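Local structure of signal recognition particle receptor FtsY (5L3S) at residues I47-L55 with E68-K76; V250-L260 with F285-I294. The protein serves as an archaeal receptor for the signal recognition particle, an SRP54-type protein that joins a helical bundle to a nucleotide-binding P-loop domain. All coordinates share one frame; numbering follows the deposited sequence.

Contact 1: residues I47-L55 with E68-K76; sequences ILEDLKNNL and EIVINTLKK
The amide of Asn54 is the one flat side-chain group that touches across the crossing, and it grazes Thr73 at the rim, Asn54 OD1 lying 4.1 Å from Thr73 CG2. This is a van der Waals approach, and no hydrogen bond joins the two segments. The rest of the interface is almost wholly aliphatic. Leu51 works as a fork: with CG anti to the backbone N (chi1 178°) it drives both methyls toward the partner helix. Its CD1 rests 3.8 Å from Thr73 CG2, while CD2 enters between Val70 and Leu74, 3.9 Å from Val70 CG1. The side chain of Leu51 runs at about a right angle to both of these neighbours. The short segments pass with their axes 10.5 Å apart and their directions 123° apart, well off antiparallel, as part of the helical bundle of an SRP54-type protein; helix 20-36 packs beside them, touching Leu48, Leu51 and Val70. One turn beyond Leu51, Leu55 meets Val70 through CD1 and points CD2 tip to tip at Thr73, 3.9 Å from Thr73 OG1. Within its own helix Thr73 OG1 donates to Ile69 O, from the carbonyl face opposite the one used by Thr73 N. The bond is consistent with the rotation that turns CG2 to Leu51 and Asn54. At the other end Ile47 crosses Leu74 nearly perpendicularly, its branch methyl CG2 3.7 Å from Leu74 CD1; Leu74 also packs on Phe295 of helix 287-295.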
loop_
_atom_site.group_PDB
_atom_site.type_symbol
_atom_site.label_atom_id
_atom_site.label_comp_id
_atom_site.label_asym_id
_atom_site.label_seq_id
_atom_site.Cartn_x
_atom_site.Cartn_y
_atom_site.Cartn_z
ATOM N N ILE B 47 6.048 -13.475 18.785
ATOM C CA ILE B 47 7.366 -13.972 18.413
ATOM C C ILE B 47 8.395 -13.713 19.512
ATOM O O ILE B 47 9.238 -14.570 19.817
ATOM C CB ILE B 47 7.815 -13.349 17.077
ATOM C CG1 ILE B 47 7.105 -14.064 15.927
ATOM C CG2 ILE B 47 9.320 -13.451 16.898
ATOM C CD1 ILE B 47 7.361 -13.442 14.588
ATOM N N LEU B 48 8.317 -12.538 20.123
ATOM C CA LEU B 48 9.262 -12.195 21.174
ATOM C C LEU B 48 8.960 -12.933 22.480
ATOM O O LEU B 48 9.868 -13.222 23.271
ATOM C CB LEU B 48 9.275 -10.684 21.395
ATOM C CG LEU B 48 9.857 -9.905 20.218
ATOM C CD1 LEU B 48 9.848 -8.440 20.545
ATOM C CD2 LEU B 48 11.271 -10.382 19.895
ATOM N N GLU B 49 7.683 -13.224 22.714
ATOM C CA GLU B 49 7.306 -14.042 23.865
ATOM C C GLU B 49 7.816 -15.463 23.664
ATOM O O GLU B 49 8.270 -16.098 24.618
ATOM C CB GLU B 49 5.789 -14.055 24.077
ATOM C CG GLU B 49 5.229 -12.792 24.712
ATOM C CD GLU B 49 5.751 -12.570 26.118
ATOM O OE1 GLU B 49 5.723 -13.527 26.924
ATOM O OE2 GLU B 49 6.201 -11.439 26.415
ATOM N N ASP B 50 7.743 -15.953 22.424
ATOM C CA ASP B 50 8.290 -17.269 22.080
ATOM C C ASP B 50 9.788 -17.277 22.375
ATOM O O ASP B 50 10.323 -18.217 22.955
ATOM C CB ASP B 50 8.085 -17.582 20.588
ATOM C CG ASP B 50 6.651 -17.967 20.244
ATOM O OD1 ASP B 50 5.869 -18.268 21.172
ATOM O OD2 ASP B 50 6.314 -17.988 19.032
ATOM N N LEU B 51 10.449 -16.206 21.952
ATOM C CA LEU B 51 11.889 -16.052 22.082
ATOM C C LEU B 51 12.325 -16.065 23.552
ATOM O O LEU B 51 13.210 -16.831 23.940
ATOM C CB LEU B 51 12.314 -14.748 21.391
ATOM C CG LEU B 51 13.798 -14.385 21.453
ATOM C CD1 LEU B 51 14.655 -15.500 20.841
ATOM C CD2 LEU B 51 14.042 -13.038 20.771
ATOM N N LYS B 52 11.690 -15.228 24.365
ATOM C CA LYS B 52 11.967 -15.189 25.803
ATOM C C LYS B 52 11.795 -16.562 26.459
ATOM O O LYS B 52 12.656 -17.022 27.223
ATOM C CB LYS B 52 11.059 -14.162 26.481
ATOM C CG LYS B 52 11.121 -14.189 28.002
ATOM C CD LYS B 52 10.162 -13.175 28.610
ATOM C CE LYS B 52 10.476 -11.760 28.146
ATOM N NZ LYS B 52 9.727 -10.740 28.934
ATOM N N ASN B 53 10.687 -17.227 26.145
ATOM C CA ASN B 53 10.405 -18.533 26.728
ATOM C C ASN B 53 11.380 -19.616 26.306
ATOM O O ASN B 53 11.682 -20.524 27.080
ATOM C CB ASN B 53 8.983 -18.969 26.407
ATOM C CG ASN B 53 7.959 -18.144 27.132
ATOM O OD1 ASN B 53 8.151 -17.792 28.292
ATOM N ND2 ASN B 53 6.862 -17.821 26.451
ATOM N N ASN B 54 11.868 -19.531 25.077
ATOM C CA ASN B 54 12.867 -20.487 24.626
ATOM C C ASN B 54 14.187 -20.295 25.361
ATOM O O ASN B 54 14.943 -21.242 25.539
ATOM C CB ASN B 54 13.101 -20.361 23.123
ATOM C CG ASN B 54 14.088 -21.384 22.604
ATOM O OD1 ASN B 54 15.297 -21.155 22.600
ATOM N ND2 ASN B 54 13.576 -22.531 22.171
ATOM N N LEU B 55 14.467 -19.071 25.795
ATOM C CA LEU B 55 15.787 -18.771 26.351
ATOM C C LEU B 55 15.864 -18.784 27.881
ATOM O O LEU B 55 16.929 -19.059 28.437
ATOM C CB LEU B 55 16.327 -17.454 25.788
ATOM C CG LEU B 55 16.663 -17.524 24.294
ATOM C CD1 LEU B 55 16.988 -16.155 23.729
ATOM C CD2 LEU B 55 17.816 -18.496 24.061
ATOM N N GLU B 68 23.859 -11.216 21.845
ATOM C CA GLU B 68 24.101 -11.845 20.552
ATOM C C GLU B 68 23.415 -13.201 20.418
ATOM O O GLU B 68 22.861 -13.502 19.364
ATOM C CB GLU B 68 25.594 -11.968 20.242
ATOM C CG GLU B 68 25.848 -12.338 18.784
ATOM C CD GLU B 68 27.319 -12.409 18.427
ATOM O OE1 GLU B 68 28.153 -12.556 19.349
ATOM O OE2 GLU B 68 27.639 -12.316 17.221
ATOM N N ILE B 69 23.450 -14.015 21.475
ATOM C CA ILE B 69 22.713 -15.281 21.464
ATOM C C ILE B 69 21.218 -15.039 21.220
ATOM O O ILE B 69 20.567 -15.798 20.505
ATOM C CB ILE B 69 22.926 -16.105 22.762
ATOM C CG1 ILE B 69 24.316 -16.741 22.770
ATOM C CG2 ILE B 69 21.892 -17.217 22.884
ATOM C CD1 ILE B 69 25.347 -15.970 23.548
ATOM N N VAL B 70 20.686 -13.972 21.811
ATOM C CA VAL B 70 19.282 -13.612 21.633
ATOM C C VAL B 70 18.989 -13.269 20.183
ATOM O O VAL B 70 18.026 -13.769 19.598
ATOM C CB VAL B 70 18.890 -12.405 22.514
ATOM C CG1 VAL B 70 17.469 -11.930 22.190
ATOM C CG2 VAL B 70 19.014 -12.771 23.976
ATOM N N ILE B 71 19.826 -12.415 19.602
ATOM C CA ILE B 71 19.642 -11.985 18.221
ATOM C C ILE B 71 19.776 -13.164 17.263
ATOM O O ILE B 71 18.969 -13.327 16.345
ATOM C CB ILE B 71 20.640 -10.869 17.848
ATOM C CG1 ILE B 71 20.305 -9.588 18.622
ATOM C CG2 ILE B 71 20.614 -10.597 16.361
ATOM C CD1 ILE B 71 21.367 -8.501 18.519
ATOM N N ASN B 72 20.785 -13.999 17.483
ATOM C CA ASN B 72 20.976 -15.166 16.627
ATOM C C ASN B 72 19.866 -16.198 16.775
ATOM O O ASN B 72 19.463 -16.818 15.794
ATOM C CB ASN B 72 22.344 -15.809 16.865
ATOM C CG ASN B 72 23.459 -15.022 16.225
ATOM O OD1 ASN B 72 23.209 -14.141 15.398
ATOM N ND2 ASN B 72 24.695 -15.329 16.596
ATOM N N THR B 73 19.379 -16.388 17.999
ATOM C CA THR B 73 18.254 -17.293 18.231
ATOM C C THR B 73 17.020 -16.792 17.459
ATOM O O THR B 73 16.288 -17.580 16.854
ATOM C CB THR B 73 17.933 -17.431 19.734
ATOM O OG1 THR B 73 19.107 -17.855 20.431
ATOM C CG2 THR B 73 16.838 -18.454 19.967
ATOM N N LEU B 74 16.801 -15.480 17.466
ATOM C CA LEU B 74 15.675 -14.908 16.718
ATOM C C LEU B 74 15.826 -15.054 15.200
ATOM O O LEU B 74 14.868 -15.402 14.504
ATOM C CB LEU B 74 15.449 -13.436 17.083
ATOM C CG LEU B 74 14.270 -12.792 16.348
ATOM C CD1 LEU B 74 12.989 -13.531 16.689
ATOM C CD2 LEU B 74 14.132 -11.299 16.685
ATOM N N LYS B 75 17.018 -14.774 14.681
ATOM C CA LYS B 75 17.265 -14.909 13.249
ATOM C C LYS B 75 17.042 -16.349 12.815
ATOM O O LYS B 75 16.478 -16.607 11.755
ATOM C CB LYS B 75 18.692 -14.496 12.892
ATOM C CG LYS B 75 18.997 -13.017 13.055
ATOM C CD LYS B 75 20.390 -12.733 12.505
ATOM C CE LYS B 75 20.831 -11.312 12.785
ATOM N NZ LYS B 75 22.181 -11.053 12.203
ATOM N N LYS B 76 17.498 -17.280 13.647
ATOM C CA LYS B 76 17.341 -18.702 13.386
ATOM C C LYS B 76 15.875 -19.136 13.457
ATOM O O LYS B 76 15.424 -19.931 12.635
ATOM C CB LYS B 76 18.213 -19.509 14.353
ATOM C CG LYS B 76 17.953 -21.010 14.367
ATOM C CD LYS B 76 18.253 -21.663 13.024
ATOM C CE LYS B 76 18.128 -23.180 13.120
ATOM N NZ LYS B 76 18.302 -23.866 11.809
#

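Contact 2: residues V250-L260 with F285-I294; sequences VDADAKGGIAL and FSPDWFVERI. With GNP (phosphoaminophosphonic acid-guanylate ester), chain R.
Lys255 and Ile294 bring the two backbones closest, their CA atoms 6.0 Å apart, just before the loop turns through Gly256 with a positive phi of 80° and leads into helix 258-266. Arg293 spans the gap: its side chain runs out straight from CG to NE (chi1 -176°), and the guanidinium arrives side-on at the loop. Arg293 NH2 and NE both donate to Ala254 O, at 2.8 and 2.9 Å. This oxygen lies in the guanidinium plane, yet both donors come from the same face of the carbonyl plane. Val250 CG1 lies over one face of the Arg293 guanidinium, 3.3 Å above its plane and offset toward the rim, and also meets the edge of the Trp289 ring. Phe290 turns its own edge to the glycine turn, CE1 3.2 Å from Gly256 O. The same CE1 lies 3.6 Å from Ala259 CB, which touches Phe285 as well, and CZ packs against Leu260 CB. Asp251 points away from helix 287-295 and binds the guanine of GNP, OD1 taking N1 at 2.8 Å (162° at the hydrogen) and OD2 taking N2; OD2 also bonds a polar side chain of another protein chain. That pairing marks the Thr-Lys-x-Asp guanine-recognition motif of P-loop GTPases, followed here by the Asp-Ala-Lys-Gly-Gly variant of the DARGG motif of SRP GTPases.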
loop_
_atom_site.group_PDB
_atom_site.type_symbol
_atom_site.label_atom_id
_atom_site.label_comp_id
_atom_site.label_asym_id
_atom_site.label_seq_id
_atom_site.Cartn_x
_atom_site.Cartn_y
_atom_site.Cartn_z
ATOM N N VAL B 250 8.738 -3.652 -3.118
ATOM C CA VAL B 250 9.762 -3.864 -2.101
ATOM C C VAL B 250 10.906 -2.880 -2.346
ATOM O O VAL B 250 11.648 -2.515 -1.426
ATOM C CB VAL B 250 10.213 -5.344 -2.122
ATOM C CG1 VAL B 250 11.478 -5.558 -1.323
ATOM C CG2 VAL B 250 9.080 -6.222 -1.595
ATOM N N ASP B 251 11.005 -2.394 -3.587
ATOM C CA ASP B 251 12.037 -1.405 -3.925
ATOM C C ASP B 251 11.806 -0.024 -3.277
ATOM O O ASP B 251 12.684 0.833 -3.329
ATOM C CB ASP B 251 12.199 -1.258 -5.445
ATOM C CG ASP B 251 10.874 -0.984 -6.158
ATOM O OD1 ASP B 251 9.888 -1.738 -5.974
ATOM O OD2 ASP B 251 10.811 0.013 -6.900
ATOM N N ALA B 252 10.644 0.185 -2.664
ATOM C CA ALA B 252 10.405 1.425 -1.903
ATOM C C ALA B 252 11.032 1.394 -0.496
ATOM O O ALA B 252 10.465 1.955 0.447
ATOM C CB ALA B 252 8.941 1.686 -1.787
ATOM N N ASP B 253 12.180 0.733 -0.355
ATOM C CA ASP B 253 12.878 0.634 0.931
ATOM C C ASP B 253 11.992 -0.022 1.997
ATOM O O ASP B 253 12.148 0.215 3.194
ATOM C CB ASP B 253 13.351 2.022 1.398
ATOM C CG ASP B 253 14.339 1.949 2.554
ATOM O OD1 ASP B 253 15.105 0.966 2.607
ATOM O OD2 ASP B 253 14.342 2.865 3.411
ATOM N N ALA B 254 11.069 -0.860 1.541
ATOM C CA ALA B 254 10.147 -1.566 2.420
ATOM C C ALA B 254 10.767 -2.877 2.880
ATOM O O ALA B 254 11.271 -3.644 2.061
ATOM C CB ALA B 254 8.850 -1.839 1.682
ATOM N N LYS B 255 10.719 -3.144 4.183
ATOM C CA LYS B 255 11.309 -4.368 4.718
ATOM C C LYS B 255 10.503 -5.620 4.379
ATOM O O LYS B 255 11.072 -6.690 4.191
ATOM C CB LYS B 255 11.512 -4.261 6.234
ATOM C CG LYS B 255 12.470 -3.178 6.640
ATOM C CD LYS B 255 13.882 -3.507 6.207
ATOM C CE LYS B 255 14.835 -2.377 6.546
ATOM N NZ LYS B 255 14.557 -1.835 7.900
ATOM N N GLY B 256 9.182 -5.479 4.313
ATOM C CA GLY B 256 8.309 -6.591 3.981
ATOM C C GLY B 256 8.011 -7.552 5.126
ATOM O O GLY B 256 7.861 -8.755 4.896
ATOM N N GLY B 257 7.875 -7.023 6.341
ATOM C CA GLY B 257 7.670 -7.856 7.528
ATOM C C GLY B 257 6.386 -8.668 7.453
ATOM O O GLY B 257 6.237 -9.650 8.174
ATOM N N ILE B 258 5.457 -8.252 6.583
ATOM C CA ILE B 258 4.256 -9.046 6.270
ATOM C C ILE B 258 4.591 -10.507 5.934
ATOM O O ILE B 258 3.835 -11.413 6.268
ATOM C CB ILE B 258 3.396 -8.422 5.109
ATOM C CG1 ILE B 258 2.113 -9.226 4.870
ATOM C CG2 ILE B 258 4.170 -8.338 3.803
ATOM C CD1 ILE B 258 1.147 -9.208 6.052
ATOM N N ALA B 259 5.725 -10.729 5.280
ATOM C CA ALA B 259 6.187 -12.093 4.964
ATOM C C ALA B 259 6.248 -12.997 6.207
ATOM O O ALA B 259 5.816 -14.153 6.181
ATOM C CB ALA B 259 7.553 -12.045 4.282
ATOM N N LEU B 260 6.786 -12.459 7.298
ATOM C CA LEU B 260 6.878 -13.200 8.549
ATOM C C LEU B 260 5.497 -13.430 9.158
ATOM O O LEU B 260 5.189 -14.535 9.618
ATOM C CB LEU B 260 7.777 -12.447 9.542
ATOM C CG LEU B 260 7.972 -13.038 10.939
ATOM C CD1 LEU B 260 8.326 -14.532 10.866
ATOM C CD2 LEU B 260 9.052 -12.253 11.694
ATOM N N PHE B 285 11.280 -15.524 -3.455
ATOM C CA PHE B 285 11.416 -15.234 -2.028
ATOM C C PHE B 285 12.304 -16.281 -1.387
ATOM O O PHE B 285 12.126 -17.482 -1.606
ATOM C CB PHE B 285 10.049 -15.243 -1.342
ATOM C CG PHE B 285 10.106 -14.960 0.147
ATOM C CD1 PHE B 285 10.054 -13.659 0.620
ATOM C CD2 PHE B 285 10.207 -15.999 1.066
ATOM C CE1 PHE B 285 10.107 -13.396 1.981
ATOM C CE2 PHE B 285 10.260 -15.744 2.422
ATOM C CZ PHE B 285 10.204 -14.434 2.878
ATOM N N SER B 286 13.264 -15.823 -0.595
ATOM C CA SER B 286 14.119 -16.729 0.156
ATOM C C SER B 286 14.176 -16.268 1.607
ATOM O O SER B 286 14.362 -15.080 1.872
ATOM C CB SER B 286 15.517 -16.771 -0.459
ATOM O OG SER B 286 16.492 -16.302 0.444
ATOM N N PRO B 287 13.987 -17.202 2.551
ATOM C CA PRO B 287 14.057 -16.888 3.985
ATOM C C PRO B 287 15.341 -16.144 4.356
ATOM O O PRO B 287 15.279 -15.120 5.040
ATOM C CB PRO B 287 14.034 -18.267 4.635
ATOM C CG PRO B 287 13.226 -19.096 3.672
ATOM C CD PRO B 287 13.619 -18.610 2.312
ATOM N N ASP B 288 16.477 -16.637 3.884
ATOM C CA ASP B 288 17.773 -16.025 4.174
ATOM C C ASP B 288 17.827 -14.572 3.715
ATOM O O ASP B 288 18.353 -13.705 4.416
ATOM C CB ASP B 288 18.895 -16.805 3.496
ATOM C CG ASP B 288 19.139 -18.155 4.140
ATOM O OD1 ASP B 288 18.688 -18.365 5.288
ATOM O OD2 ASP B 288 19.798 -19.000 3.500
ATOM N N TRP B 289 17.289 -14.323 2.526
ATOM C CA TRP B 289 17.255 -12.986 1.952
ATOM C C TRP B 289 16.414 -12.040 2.819
ATOM O O TRP B 289 16.801 -10.896 3.071
ATOM C CB TRP B 289 16.693 -13.057 0.531
ATOM C CG TRP B 289 16.726 -11.768 -0.219
ATOM C CD1 TRP B 289 17.696 -11.348 -1.081
ATOM C CD2 TRP B 289 15.737 -10.731 -0.192
ATOM N NE1 TRP B 289 17.374 -10.113 -1.592
ATOM C CE2 TRP B 289 16.175 -9.712 -1.063
ATOM C CE3 TRP B 289 14.524 -10.565 0.483
ATOM C CZ2 TRP B 289 15.449 -8.545 -1.272
ATOM C CZ3 TRP B 289 13.809 -9.399 0.281
ATOM C CH2 TRP B 289 14.266 -8.412 -0.599
ATOM N N PHE B 290 15.271 -12.538 3.278
ATOM C CA PHE B 290 14.357 -11.776 4.130
ATOM C C PHE B 290 14.999 -11.409 5.471
ATOM O O PHE B 290 14.891 -10.270 5.944
ATOM C CB PHE B 290 13.081 -12.591 4.374
ATOM C CG PHE B 290 12.144 -11.979 5.380
ATOM C CD1 PHE B 290 11.180 -11.060 4.983
ATOM C CD2 PHE B 290 12.224 -12.322 6.725
ATOM C CE1 PHE B 290 10.317 -10.498 5.908
ATOM C CE2 PHE B 290 11.363 -11.761 7.651
ATOM C CZ PHE B 290 10.401 -10.856 7.234
ATOM N N VAL B 291 15.649 -12.386 6.087
ATOM C CA VAL B 291 16.289 -12.185 7.382
ATOM C C VAL B 291 17.432 -11.175 7.287
ATOM O O VAL B 291 17.631 -10.349 8.184
ATOM C CB VAL B 291 16.791 -13.533 7.971
ATOM C CG1 VAL B 291 17.727 -13.310 9.133
ATOM C CG2 VAL B 291 15.610 -14.392 8.388
ATOM N N GLU B 292 18.181 -11.236 6.193
ATOM C CA GLU B 292 19.258 -10.275 5.986
ATOM C C GLU B 292 18.713 -8.862 5.786
ATOM O O GLU B 292 19.260 -7.903 6.329
ATOM C CB GLU B 292 20.160 -10.694 4.824
ATOM C CG GLU B 292 21.108 -11.834 5.205
ATOM C CD GLU B 292 21.936 -11.520 6.451
ATOM O OE1 GLU B 292 22.666 -10.504 6.437
ATOM O OE2 GLU B 292 21.854 -12.281 7.444
ATOM N N ARG B 293 17.624 -8.747 5.038
ATOM C CA ARG B 293 17.017 -7.432 4.772
ATOM C C ARG B 293 16.626 -6.758 6.084
ATOM O O ARG B 293 17.006 -5.616 6.356
ATOM C CB ARG B 293 15.786 -7.592 3.900
ATOM C CG ARG B 293 15.124 -6.269 3.488
ATOM C CD ARG B 293 14.216 -6.498 2.294
ATOM N NE ARG B 293 13.614 -5.271 1.772
ATOM C CZ ARG B 293 14.196 -4.465 0.888
ATOM N NH1 ARG B 293 15.414 -4.734 0.428
ATOM N NH2 ARG B 293 13.564 -3.376 0.473
ATOM N N ILE B 294 15.894 -7.501 6.905
ATOM C CA ILE B 294 15.406 -7.009 8.185
ATOM C C ILE B 294 16.508 -6.677 9.186
ATOM O O ILE B 294 16.493 -5.608 9.794
ATOM C CB ILE B 294 14.412 -8.002 8.810
ATOM C CG1 ILE B 294 13.100 -7.972 8.022
ATOM C CG2 ILE B 294 14.196 -7.697 10.298
ATOM C CD1 ILE B 294 11.886 -8.311 8.840
HETATM P PG GNP R . -5.976 -2.122 -9.904
HETATM O O1G GNP R . -6.232 -3.068 -11.054
HETATM O O2G GNP R . -6.583 -0.746 -10.140
HETATM O O3G GNP R . -6.518 -2.594 -8.573
HETATM N N3B GNP R . -4.395 -1.927 -9.748
HETATM P PB GNP R . -3.379 -3.196 -9.766
HETATM O O1B GNP R . -3.644 -4.025 -10.942
HETATM O O2B GNP R . -3.500 -3.918 -8.490
HETATM O O3A GNP R . -1.998 -2.584 -9.866
HETATM P PA GNP R . -1.223 -2.096 -11.097
HETATM O O1A GNP R . -0.569 -3.248 -11.800
HETATM O O2A GNP R . -2.062 -1.184 -11.935
HETATM O "O5'" GNP R . -0.007 -1.300 -10.507
HETATM C "C5'" GNP R . -0.173 -0.047 -9.769
HETATM C "C4'" GNP R . 1.121 0.745 -9.851
HETATM O "O4'" GNP R . 2.171 0.107 -9.034
HETATM C "C3'" GNP R . 1.698 0.846 -11.249
HETATM O "O3'" GNP R . 2.315 2.113 -11.392
HETATM C "C2'" GNP R . 2.768 -0.260 -11.267
HETATM O "O2'" GNP R . 3.795 0.031 -12.199
HETATM C "C1'" GNP R . 3.310 -0.062 -9.843
HETATM N N9 GNP R . 4.031 -1.235 -9.350
HETATM C C8 GNP R . 3.632 -2.544 -9.342
HETATM N N7 GNP R . 4.516 -3.365 -8.803
HETATM C C5 GNP R . 5.556 -2.516 -8.433
HETATM C C6 GNP R . 6.788 -2.810 -7.810
HETATM O O6 GNP R . 7.189 -3.935 -7.479
HETATM N N1 GNP R . 7.573 -1.669 -7.621
HETATM C C2 GNP R . 7.178 -0.388 -7.975
HETATM N N2 GNP R . 8.023 0.613 -7.734
HETATM N N3 GNP R . 6.020 -0.108 -8.562
HETATM C C4 GNP R . 5.272 -1.211 -8.763
#

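How the contacts relate
Contact 1, in the helical bundle, and contact 2, in the nucleotide-binding domain, have centres 19 Å apart and meet directly at two places. Ile47 CD1 of segment 47-55 packs 3.6 Å from Leu260 CD2 of segment 250-260, and Lys75 CB of segment 68-76 lies 4.1 Å from Val291 CG1 of segment 285-294. Each segment of contact 1 therefore touches a different segment of contact 2. Only contact 2 reaches the ligand, through Asp251 at the guanine of GNP. From Asp251, which binds the base, the chain runs through the loop into helix 258-266 and to Leu260, so that one short segment, 250-260, touches both the nucleotide and the helical bundle.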